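Local coordinates for protein AvrRxo1-ORF1 (Xanthomonas oryzae pv. oryzicola, PDB 4Z8T) that is a type III effector with a polynucleotide kinase domain, probably acting as a nucleotide-dependent kinase, and is held in complex with its interactor AvrRxo1-ORF2, at residues 68-73 / 153-158; 179-184 / 237-242. All coordinates share one frame; numbering follows the deposited sequence.

Contact 1 (68-73 / 153-158)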
loop_
_atom_site.group_PDB
_atom_site.type_symbol
_atom_site.label_atom_id
_atom_site.label_comp_id
_atom_site.label_asym_id
_atom_site.label_seq_id
_atom_site.Cartn_x
_atom_site.Cartn_y
_atom_site.Cartn_z
ATOM N N PHE A 68 32.583 6.644 -6.682
ATOM C CA PHE A 68 31.253 7.245 -6.665
ATOM C C PHE A 68 30.279 6.207 -7.192
ATOM O O PHE A 68 30.400 5.757 -8.338
ATOM C CB PHE A 68 31.198 8.473 -7.586
ATOM C CG PHE A 68 31.959 9.652 -7.066
ATOM C CD1 PHE A 68 33.301 9.819 -7.385
ATOM C CD2 PHE A 68 31.343 10.584 -6.248
ATOM C CE1 PHE A 68 34.014 10.914 -6.910
ATOM C CE2 PHE A 68 32.048 11.673 -5.764
ATOM C CZ PHE A 68 33.389 11.838 -6.093
ATOM N N ALA A 69 29.330 5.806 -6.353
ATOM C CA ALA A 69 28.377 4.758 -6.697
ATOM C C ALA A 69 27.002 5.408 -6.821
ATOM O O ALA A 69 26.530 6.063 -5.894
ATOM C CB ALA A 69 28.369 3.668 -5.609
ATOM N N LEU A 70 26.375 5.260 -7.981
ATOM C CA LEU A 70 25.024 5.766 -8.180
ATOM C C LEU A 70 24.075 4.577 -8.230
ATOM O O LEU A 70 23.932 3.918 -9.264
ATOM C CB LEU A 70 24.940 6.561 -9.487
ATOM C CG LEU A 70 26.072 7.578 -9.641
ATOM C CD1 LEU A 70 26.037 8.274 -11.010
ATOM C CD2 LEU A 70 25.980 8.585 -8.523
ATOM N N ARG A 71 23.454 4.284 -7.090
ATOM C CA ARG A 71 22.536 3.163 -6.955
ATOM C C ARG A 71 21.127 3.589 -7.327
ATOM O O ARG A 71 20.691 4.680 -6.979
ATOM C CB ARG A 71 22.529 2.711 -5.491
ATOM C CG ARG A 71 21.670 1.492 -5.201
ATOM C CD ARG A 71 21.889 0.964 -3.778
ATOM N NE ARG A 71 21.228 -0.324 -3.619
ATOM C CZ ARG A 71 19.989 -0.497 -3.161
ATOM N NH1 ARG A 71 19.243 0.543 -2.810
ATOM N NH2 ARG A 71 19.482 -1.722 -3.088
ATOM N N GLY A 72 20.401 2.713 -8.008
ATOM C CA GLY A 72 18.982 2.951 -8.198
ATOM C C GLY A 72 18.463 2.287 -9.441
ATOM O O GLY A 72 19.227 1.987 -10.362
ATOM N N ASN A 73 17.149 2.077 -9.464
ATOM C CA ASN A 73 16.501 1.414 -10.582
ATOM C C ASN A 73 16.536 2.252 -11.864
ATOM O O ASN A 73 16.853 3.438 -11.859
ATOM C CB ASN A 73 15.046 1.100 -10.209
ATOM C CG ASN A 73 14.420 0.053 -11.105
ATOM O OD1 ASN A 73 15.113 -0.802 -11.669
ATOM N ND2 ASN A 73 13.085 0.108 -11.233
ATOM N N SER A 153 39.977 8.125 -8.898
ATOM C CA SER A 153 38.563 8.044 -8.538
ATOM C C SER A 153 37.789 7.511 -9.732
ATOM O O SER A 153 38.145 7.769 -10.886
ATOM C CB SER A 153 38.017 9.416 -8.155
ATOM O OG SER A 153 38.458 9.781 -6.855
ATOM N N ILE A 154 36.733 6.760 -9.456
ATOM C CA ILE A 154 35.956 6.132 -10.521
ATOM C C ILE A 154 34.473 6.255 -10.214
ATOM O O ILE A 154 34.077 6.516 -9.081
ATOM C CB ILE A 154 36.335 4.639 -10.727
ATOM C CG1 ILE A 154 36.014 3.815 -9.473
ATOM C CG2 ILE A 154 37.802 4.499 -11.100
ATOM C CD1 ILE A 154 36.361 2.315 -9.603
ATOM N N VAL A 155 33.651 6.059 -11.237
ATOM C CA VAL A 155 32.206 6.165 -11.075
ATOM C C VAL A 155 31.544 4.881 -11.521
ATOM O O VAL A 155 31.788 4.408 -12.631
ATOM C CB VAL A 155 31.619 7.319 -11.917
ATOM C CG1 VAL A 155 30.123 7.476 -11.629
ATOM C CG2 VAL A 155 32.350 8.603 -11.642
ATOM N N VAL A 156 30.713 4.309 -10.654
ATOM C CA VAL A 156 29.994 3.085 -10.977
ATOM C C VAL A 156 28.526 3.449 -11.085
ATOM O O VAL A 156 27.903 3.895 -10.126
ATOM C CB VAL A 156 30.213 1.987 -9.921
ATOM C CG1 VAL A 156 29.437 0.712 -10.296
ATOM C CG2 VAL A 156 31.693 1.672 -9.801
ATOM N N ASP A 157 28.008 3.292 -12.299
ATOM C CA ASP A 157 26.683 3.709 -12.671
ATOM C C ASP A 157 25.908 2.449 -13.058
ATOM O O ASP A 157 25.829 2.104 -14.232
ATOM C CB ASP A 157 26.833 4.624 -13.888
ATOM C CG ASP A 157 25.537 5.216 -14.335
ATOM O OD1 ASP A 157 24.543 5.129 -13.581
ATOM O OD2 ASP A 157 25.520 5.784 -15.447
ATOM N N LYS A 158 25.374 1.750 -12.058
ATOM C CA LYS A 158 24.697 0.475 -12.242
ATOM C C LYS A 158 23.552 0.458 -11.257
ATOM O O LYS A 158 23.510 1.280 -10.335
ATOM C CB LYS A 158 25.630 -0.694 -11.915
ATOM C CG LYS A 158 26.820 -0.861 -12.845
ATOM C CD LYS A 158 27.610 -2.088 -12.417
ATOM C CE LYS A 158 28.859 -2.265 -13.246
ATOM N NZ LYS A 158 29.398 -3.639 -13.062
#

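Contact 2 (179-184 / 237-242). With ACT (acetate ion), chain I.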
loop_
_atom_site.group_PDB
_atom_site.type_symbol
_atom_site.label_atom_id
_atom_site.label_comp_id
_atom_site.label_asym_id
_atom_site.label_seq_id
_atom_site.Cartn_x
_atom_site.Cartn_y
_atom_site.Cartn_z
ATOM N N LYS A 179 37.405 5.752 -0.924
ATOM C CA LYS A 179 36.178 5.987 -0.161
ATOM C C LYS A 179 35.018 5.581 -1.060
ATOM O O LYS A 179 35.164 5.578 -2.277
ATOM C CB LYS A 179 36.022 7.475 0.156
ATOM C CG LYS A 179 36.984 8.008 1.184
ATOM C CD LYS A 179 36.621 7.500 2.561
ATOM C CE LYS A 179 37.473 8.169 3.621
ATOM N NZ LYS A 179 37.312 7.468 4.927
ATOM N N VAL A 180 33.880 5.228 -0.468
ATOM C CA VAL A 180 32.661 5.026 -1.242
ATOM C C VAL A 180 31.724 6.199 -1.007
ATOM O O VAL A 180 31.294 6.433 0.122
ATOM C CB VAL A 180 31.943 3.718 -0.857
ATOM C CG1 VAL A 180 30.649 3.581 -1.653
ATOM C CG2 VAL A 180 32.841 2.531 -1.126
ATOM N N GLU A 181 31.412 6.940 -2.065
ATOM C CA GLU A 181 30.435 8.009 -1.977
ATOM C C GLU A 181 29.215 7.502 -2.725
ATOM O O GLU A 181 29.229 7.397 -3.945
ATOM C CB GLU A 181 30.973 9.285 -2.628
ATOM C CG GLU A 181 30.099 10.500 -2.422
ATOM C CD GLU A 181 30.134 11.031 -0.987
ATOM O OE1 GLU A 181 31.082 10.700 -0.212
ATOM O OE2 GLU A 181 29.208 11.804 -0.635
ATOM N N LEU A 182 28.163 7.162 -1.990
ATOM C CA LEU A 182 27.026 6.483 -2.592
ATOM C C LEU A 182 25.796 7.365 -2.553
ATOM O O LEU A 182 25.383 7.844 -1.486
ATOM C CB LEU A 182 26.758 5.155 -1.881
ATOM C CG LEU A 182 25.824 4.212 -2.654
ATOM C CD1 LEU A 182 26.207 2.766 -2.397
ATOM C CD2 LEU A 182 24.347 4.436 -2.319
ATOM N N CYS A 183 25.212 7.589 -3.727
ATOM C CA CYS A 183 23.908 8.224 -3.825
ATOM C C CYS A 183 22.954 7.166 -4.307
ATOM O O CYS A 183 23.233 6.464 -5.275
ATOM C CB CYS A 183 23.920 9.379 -4.836
ATOM S SG CYS A 183 24.544 10.921 -4.137
ATOM N N ASP A 184 21.839 7.035 -3.602
ATOM C CA ASP A 184 20.844 6.007 -3.859
ATOM C C ASP A 184 19.572 6.764 -4.233
ATOM O O ASP A 184 19.120 7.632 -3.491
ATOM C CB ASP A 184 20.661 5.216 -2.562
ATOM C CG ASP A 184 19.830 3.968 -2.730
ATOM O OD1 ASP A 184 19.410 3.648 -3.863
ATOM O OD2 ASP A 184 19.596 3.300 -1.701
ATOM N N LEU A 237 33.831 4.103 5.784
ATOM C CA LEU A 237 33.532 3.571 4.461
ATOM C C LEU A 237 33.352 4.705 3.457
ATOM O O LEU A 237 33.805 4.613 2.304
ATOM C CB LEU A 237 32.259 2.720 4.497
ATOM C CG LEU A 237 31.761 2.149 3.173
ATOM C CD1 LEU A 237 32.824 1.261 2.548
ATOM C CD2 LEU A 237 30.475 1.363 3.416
ATOM N N GLY A 238 32.703 5.771 3.910
ATOM C CA GLY A 238 32.368 6.891 3.047
ATOM C C GLY A 238 31.039 7.488 3.460
ATOM O O GLY A 238 30.682 7.473 4.635
ATOM N N ASN A 239 30.278 7.999 2.500
ATOM C CA ASN A 239 29.010 8.632 2.837
ATOM C C ASN A 239 27.887 8.069 1.984
ATOM O O ASN A 239 28.130 7.580 0.886
ATOM C CB ASN A 239 29.103 10.144 2.662
ATOM C CG ASN A 239 30.143 10.757 3.580
ATOM O OD1 ASN A 239 30.071 10.604 4.799
ATOM N ND2 ASN A 239 31.146 11.404 2.994
ATOM N N TYR A 240 26.671 8.149 2.517
ATOM C CA TYR A 240 25.469 7.614 1.874
ATOM C C TYR A 240 24.360 8.668 1.896
ATOM O O TYR A 240 24.083 9.270 2.929
ATOM C CB TYR A 240 24.988 6.358 2.618
ATOM C CG TYR A 240 23.655 5.846 2.122
ATOM C CD1 TYR A 240 22.462 6.357 2.631
ATOM C CD2 TYR A 240 23.584 4.869 1.137
ATOM C CE1 TYR A 240 21.239 5.919 2.173
ATOM C CE2 TYR A 240 22.350 4.409 0.674
ATOM C CZ TYR A 240 21.184 4.947 1.197
ATOM O OH TYR A 240 19.959 4.496 0.751
ATOM N N ARG A 241 23.700 8.872 0.752
ATOM C CA ARG A 241 22.503 9.713 0.713
ATOM C C ARG A 241 21.443 9.007 -0.098
ATOM O O ARG A 241 21.745 8.429 -1.151
ATOM C CB ARG A 241 22.804 11.067 0.062
ATOM C CG ARG A 241 23.576 12.019 0.960
ATOM C CD ARG A 241 23.938 13.296 0.202
ATOM N NE ARG A 241 25.009 13.033 -0.766
ATOM C CZ ARG A 241 25.239 13.786 -1.835
ATOM N NH1 ARG A 241 24.465 14.838 -2.074
ATOM N NH2 ARG A 241 26.222 13.472 -2.665
ATOM N N LEU A 242 20.210 9.058 0.388
ATOM C CA LEU A 242 19.074 8.442 -0.285
ATOM C C LEU A 242 18.115 9.532 -0.696
ATOM O O LEU A 242 17.676 10.311 0.131
ATOM C CB LEU A 242 18.329 7.522 0.684
ATOM C CG LEU A 242 16.962 6.992 0.212
ATOM C CD1 LEU A 242 17.063 6.167 -1.081
ATOM C CD2 LEU A 242 16.387 6.139 1.342
HETATM C C ACT I . 38.696 4.363 3.549
HETATM O O ACT I . 38.602 5.335 4.326
HETATM O OXT ACT I . 39.403 4.553 2.525
HETATM C CH3 ACT I . 38.010 3.058 3.846
HETATM O O HOH W 1 26.652 10.498 -0.568
#

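Contact 1 (68-73 / 153-158)
Strands 68-71 and 154-157 run side by side in the same direction, their axes 4.7 Å apart at closest approach and 11° from parallel, which pairs F68 with V155 and A69 with V156. The sequence and geometry from G72 onward fit a Walker A P-loop, so 68-71 is the strand that feeds this loop in a P-loop kinase core. Three nearly straight backbone bonds carry the pairing. F68 is held through both its N and its O, since its N donates to I154 O at 2.8 Å and its O accepts from V156 N at 2.7 Å; L70 N then donates to V156 O with an N-H...O angle of 175°. F68, L70 and V155 share one face of the sheet. With CG of F68 beside its own backbone N (chi1 -71°), the ring has I154 O at its edge, in plane, while its CB rests 4.2 Å from V155 CG2. The other branch of that valine, CG1, meets L70 CD1, also at 4.2 Å. V156 and A69 point to the other face, where L182 packs on A69. L70 O and K158 O, both acceptors, approach to 2.9 Å, and K78 NZ, the lysine of the probable P-loop, donates to each of these two oxygens.

Contact 2 (179-184 / 237-242)
D184 OD2 is gripped three times: Y240 OH donates to it at 2.8 Å, and R71 and R224 each form a salt bridge with it. The hydroxyl comes to the anti lone pair, with the carboxylate and ring planes 75° apart, and the two cationic partners would be expected to favour the ionised aspartate. This cluster lies on one face of a parallel strand pair in the central sheet of the P-loop kinase fold, 179-184 against 238-242, with axes 10° from parallel. Five backbone bonds join them, from V180 N to L237 O through to D184 N to R241 O; the N239 N to V180 O bond is the most bent, at 138°. G238 sits where a side chain would strike V180 O, and its CA approaches that oxygen to 3.1 Å. On the D184 face, L182 CD2 lies beside the Y240 ring, 3.6 Å from its CD2. The opposite face is polar. E181, bent at chi2, turns OE1 toward N239, whose ND2 donates to its syn lone pair at 3.3 Å, while N239 OD1 is bonded by G259 N. The R241 guanidinium, whose NH1 donates to K85 O, carries C183 SG over one face. Its link to E181 is a long salt bridge, but a water closes the gap, accepting from R241 NE at 3.0 Å and donating to both E181 OE2 and L182 O.

In the fold
Contact 1 and contact 2 are two strand pairings of one sheet, with centres about 10 Å apart, and strands 66-71 and 179-185 are the neighbours that join them. Across this part of the sheet the order is 154-157, 66-71, 179-185, 238-245, all four parallel. Both segments of contact 1 precede both of contact 2 in the sequence; helix 163-176 lies between strands 154-157 and 179-185, which lie on either side of 66-71. Backbone bonds knit the seam: R71 N lies 2.8 Å from C183 O, and A69 N 2.9 Å from E181 O. Strand 66-71, thus paired along both edges, leads into the probable P-loop, consistent with a P-loop kinase core.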